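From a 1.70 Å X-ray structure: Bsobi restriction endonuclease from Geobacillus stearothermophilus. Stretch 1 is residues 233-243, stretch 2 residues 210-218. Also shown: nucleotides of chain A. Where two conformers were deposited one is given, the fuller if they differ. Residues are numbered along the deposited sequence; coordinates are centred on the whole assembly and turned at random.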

# COMPACT_ATOMS: atom_id res chain seq x y z
N GLU D 233 -23.83 22.28 -2.58
CA GLU D 233 -23.49 23.68 -2.39
C GLU D 233 -22.93 23.96 -0.98
O GLU D 233 -22.33 25.02 -0.75
CB GLU D 233 -24.71 24.58 -2.63
CG GLU D 233 -25.86 23.91 -3.29
CD GLU D 233 -26.56 22.96 -2.37
OE1 GLU D 233 -27.00 23.41 -1.28
OE2 GLU D 233 -26.67 21.76 -2.72
N LYS D 234 -23.14 23.02 -0.05
CA LYS D 234 -22.69 23.18 1.35
C LYS D 234 -21.25 22.82 1.55
O LYS D 234 -20.70 23.08 2.61
CB LYS D 234 -23.52 22.30 2.29
CG LYS D 234 -24.95 22.74 2.40
CD LYS D 234 -25.05 24.23 2.20
CE LYS D 234 -26.29 24.81 2.91
NZ LYS D 234 -26.55 26.22 2.45
N TYR D 235 -20.66 22.16 0.56
CA TYR D 235 -19.23 21.77 0.62
C TYR D 235 -18.30 22.92 0.24
O TYR D 235 -18.16 23.27 -0.96
CB TYR D 235 -18.95 20.60 -0.32
CG TYR D 235 -19.57 19.31 0.14
CD1 TYR D 235 -20.88 18.97 -0.22
CD2 TYR D 235 -18.84 18.39 0.89
CE1 TYR D 235 -21.42 17.76 0.15
CE2 TYR D 235 -19.38 17.15 1.27
CZ TYR D 235 -20.66 16.84 0.90
OH TYR D 235 -21.20 15.63 1.28
N LEU D 236 -17.67 23.52 1.26
CA LEU D 236 -16.73 24.64 1.03
C LEU D 236 -15.35 24.13 0.64
O LEU D 236 -14.69 24.74 -0.18
CB LEU D 236 -16.54 25.49 2.30
CG LEU D 236 -17.74 26.33 2.78
CD1 LEU D 236 -17.44 26.97 4.10
CD2 LEU D 236 -18.07 27.39 1.72
N LEU D 237 -14.92 23.02 1.23
CA LEU D 237 -13.60 22.48 0.98
C LEU D 237 -13.57 20.97 1.14
O LEU D 237 -14.28 20.44 1.98
CB LEU D 237 -12.58 23.13 1.95
CG LEU D 237 -11.12 22.63 2.04
CD1 LEU D 237 -10.26 23.79 2.46
CD2 LEU D 237 -10.97 21.46 3.03
N LEU D 238 -12.76 20.30 0.30
CA LEU D 238 -12.52 18.85 0.37
C LEU D 238 -11.01 18.68 0.28
O LEU D 238 -10.34 19.36 -0.48
CB LEU D 238 -13.25 18.09 -0.74
CG LEU D 238 -14.76 18.42 -0.70
CD1 LEU D 238 -15.13 19.29 -1.87
CD2 LEU D 238 -15.54 17.18 -0.70
N GLY D 239 -10.46 17.80 1.12
CA GLY D 239 -9.03 17.65 1.09
C GLY D 239 -8.57 16.26 1.45
O GLY D 239 -9.30 15.50 2.09
N GLU D 240 -7.36 15.94 1.03
CA GLU D 240 -6.74 14.64 1.30
C GLU D 240 -5.64 14.92 2.30
O GLU D 240 -4.98 15.95 2.23
CB GLU D 240 -6.15 14.03 0.02
CG GLU D 240 -6.93 12.84 -0.64
CD GLU D 240 -8.47 12.81 -0.40
OE1 GLU D 240 -8.89 12.54 0.75
OE2 GLU D 240 -9.27 13.02 -1.36
N LEU D 241 -5.44 14.01 3.25
CA LEU D 241 -4.42 14.17 4.30
C LEU D 241 -3.65 12.87 4.39
O LEU D 241 -4.25 11.86 4.71
CB LEU D 241 -5.11 14.47 5.66
CG LEU D 241 -4.35 14.42 6.99
CD1 LEU D 241 -3.20 15.43 6.98
CD2 LEU D 241 -5.30 14.74 8.18
N LYS D 242 -2.35 12.90 4.08
CA LYS D 242 -1.48 11.71 4.11
C LYS D 242 -0.47 11.84 5.25
O LYS D 242 0.39 12.73 5.23
CB LYS D 242 -0.77 11.57 2.78
CG LYS D 242 -1.68 11.92 1.61
CD LYS D 242 -2.05 10.73 0.81
CE LYS D 242 -2.82 9.76 1.61
NZ LYS D 242 -4.26 9.95 1.31
N GLY D 243 -0.61 10.98 6.26
CA GLY D 243 0.27 11.04 7.41
C GLY D 243 1.45 10.09 7.33
O GLY D 243 2.20 9.96 8.28
P DC A 5 -12.35 5.92 -1.49
OP1 DC A 5 -13.80 6.24 -1.46
OP2 DC A 5 -11.50 6.54 -2.51
O5' DC A 5 -11.81 6.37 -0.07
C5' DC A 5 -10.45 6.14 0.31
C4' DC A 5 -10.39 5.78 1.78
O4' DC A 5 -10.90 4.45 1.99
C3' DC A 5 -8.97 5.73 2.33
O3' DC A 5 -8.52 7.02 2.68
C2' DC A 5 -9.11 4.82 3.53
C1' DC A 5 -10.12 3.82 3.00
N1 DC A 5 -9.55 2.56 2.46
C2 DC A 5 -9.04 1.63 3.38
O2 DC A 5 -9.04 1.94 4.61
N3 DC A 5 -8.58 0.43 2.93
C4 DC A 5 -8.60 0.15 1.61
N4 DC A 5 -8.17 -1.04 1.21
C5 DC A 5 -9.08 1.10 0.65
C6 DC A 5 -9.53 2.29 1.11
P DC A 7 -2.39 7.59 5.79
OP1 DC A 7 -1.87 8.66 6.65
OP2 DC A 7 -2.74 7.88 4.37
O5' DC A 7 -1.34 6.40 5.75
C5' DC A 7 -0.80 5.83 6.96
C4' DC A 7 0.18 4.72 6.62
O4' DC A 7 -0.47 3.63 5.90
C3' DC A 7 1.38 5.16 5.78
O3' DC A 7 2.54 4.51 6.26
C2' DC A 7 1.10 4.56 4.42
C1' DC A 7 0.31 3.31 4.75
N1 DC A 7 -0.58 2.91 3.64
C2 DC A 7 -0.51 1.58 3.14
O2 DC A 7 0.13 0.72 3.79
N3 DC A 7 -1.17 1.27 1.99
C4 DC A 7 -1.93 2.19 1.39
N4 DC A 7 -2.54 1.86 0.25
C5 DC A 7 -2.10 3.52 1.94
C6 DC A 7 -1.42 3.83 3.05
P DT A 6 -6.97 7.32 2.70
OP1 DT A 6 -6.89 8.74 3.03
OP2 DT A 6 -6.22 6.77 1.52
O5' DT A 6 -6.41 6.48 3.93
C5' DT A 6 -6.60 6.93 5.29
C4' DT A 6 -5.85 6.02 6.24
O4' DT A 6 -6.38 4.67 6.21
C3' DT A 6 -4.37 5.86 5.90
O3' DT A 6 -3.66 6.95 6.50
C2' DT A 6 -4.04 4.54 6.56
C1' DT A 6 -5.33 3.74 6.42
N1 DT A 6 -5.25 2.87 5.25
C2 DT A 6 -4.71 1.62 5.42
O2 DT A 6 -4.25 1.21 6.48
N3 DT A 6 -4.72 0.85 4.29
C4 DT A 6 -5.16 1.21 3.04
O4 DT A 6 -5.15 0.38 2.15
C5 DT A 6 -5.63 2.57 2.92
C7 DT A 6 -6.00 3.12 1.58
C6 DT A 6 -5.68 3.30 4.02
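Stretch 2 (210-218) NVDICLFNC

The strand that continues through Asn 217 runs antiparallel to strand 235-242, their axes at 166° and 4.6 Å apart at closest approach. The strand that enters through Asn 210 belongs to a different sheet or face, and the chain turns its corner at Asp 212. Gly 239 faces Ile 213: Ile 213 N donates to Gly 239 O (3.0 Å), and Gly 239 N to Ile 213 O (2.9 Å). Leu 215 N then reaches Leu 237 O at 2.9 Å. Beyond this a bulge shifts the register by one, so that Leu 215 O receives both Leu 236 N (2.9 Å) and, weakly, Leu 237 N (3.3 Å). The extra residue, Leu 236, turns toward stretch 2 and lays its CG against Asn 217 CB (3.7 Å).

On one face, Phe 216 CE1 lies 3.4 Å from Tyr 235 CE2, over one face of the Tyr 235 ring, while Cys 214 SG sits over the gap between Tyr 235 CE2, at the ring edge (4.3 Å), and Leu 238 CD2 (4.0 Å). On the other, Leu 215 CB meets Leu 237 CB at 3.9 Å. Gly 239 offers no side chain there, and Ile 213 spreads past it, Ile 213 CG2 to Leu 237 CD2 (4.0 Å) and Ile 213 CD1 to Leu 241 CB (3.9 Å). At the corner, Asp 212 OD2 accepts Leu 241 N (2.7 Å).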

# COMPACT_ATOMS: atom_id res chain seq x y z
N ASN D 210 -15.17 8.35 -0.31
CA ASN D 210 -14.86 8.89 1.00
C ASN D 210 -13.82 9.99 0.80
O ASN D 210 -13.01 9.92 -0.14
CB ASN D 210 -14.35 7.74 1.84
CG ASN D 210 -15.43 6.76 2.17
OD1 ASN D 210 -16.43 7.12 2.80
ND2 ASN D 210 -15.26 5.52 1.75
N VAL D 211 -13.85 11.00 1.67
CA VAL D 211 -12.89 12.11 1.61
C VAL D 211 -12.31 12.30 3.00
O VAL D 211 -13.03 12.25 3.99
CB VAL D 211 -13.55 13.42 1.11
CG1 VAL D 211 -12.49 14.47 0.94
CG2 VAL D 211 -14.24 13.20 -0.31
N ASP D 212 -11.01 12.51 3.08
CA ASP D 212 -10.36 12.65 4.40
C ASP D 212 -10.90 13.82 5.20
O ASP D 212 -11.24 13.66 6.38
CB ASP D 212 -8.85 12.85 4.25
CG ASP D 212 -8.13 11.62 3.72
OD1 ASP D 212 -8.65 10.46 3.84
OD2 ASP D 212 -7.04 11.83 3.17
N ILE D 213 -10.95 14.99 4.55
CA ILE D 213 -11.34 16.26 5.19
C ILE D 213 -12.45 16.93 4.40
O ILE D 213 -12.31 17.11 3.18
CB ILE D 213 -10.16 17.25 5.23
CG1 ILE D 213 -8.97 16.62 5.97
CG2 ILE D 213 -10.62 18.64 5.79
CD1 ILE D 213 -7.71 17.35 5.78
N CYS D 214 -13.51 17.34 5.11
CA CYS D 214 -14.64 18.03 4.52
C CYS D 214 -15.02 19.22 5.37
O CYS D 214 -15.19 19.04 6.57
CB CYS D 214 -15.83 17.09 4.41
SG CYS D 214 -15.73 15.84 3.06
N LEU D 215 -15.14 20.39 4.76
CA LEU D 215 -15.54 21.61 5.46
C LEU D 215 -16.87 22.00 4.92
O LEU D 215 -17.00 22.22 3.73
CB LEU D 215 -14.57 22.78 5.25
CG LEU D 215 -14.84 24.04 6.13
CD1 LEU D 215 -14.70 23.65 7.57
CD2 LEU D 215 -13.85 25.16 5.86
N PHE D 216 -17.86 22.12 5.80
CA PHE D 216 -19.22 22.47 5.40
C PHE D 216 -19.60 23.85 5.78
O PHE D 216 -19.20 24.33 6.83
CB PHE D 216 -20.25 21.58 6.07
CG PHE D 216 -20.18 20.19 5.64
CD1 PHE D 216 -20.84 19.77 4.49
CD2 PHE D 216 -19.43 19.28 6.38
CE1 PHE D 216 -20.75 18.46 4.07
CE2 PHE D 216 -19.33 17.95 5.98
CZ PHE D 216 -19.99 17.54 4.83
N ASN D 217 -20.38 24.47 4.91
CA ASN D 217 -20.93 25.78 5.14
C ASN D 217 -22.25 25.47 5.85
O ASN D 217 -23.27 25.27 5.18
CB ASN D 217 -21.27 26.45 3.82
CG ASN D 217 -22.29 27.51 4.00
OD1 ASN D 217 -22.70 27.80 5.13
ND2 ASN D 217 -22.71 28.12 2.90
N CYS D 218 -22.25 25.44 7.17
CA CYS D 218 -23.47 25.11 7.89
C CYS D 218 -23.24 24.87 9.39
O CYS D 218 -22.20 24.32 9.80
CB CYS D 218 -24.11 23.86 7.26
SG CYS D 218 -23.39 22.29 7.81
O HOH W 1 -11.59 11.14 -1.97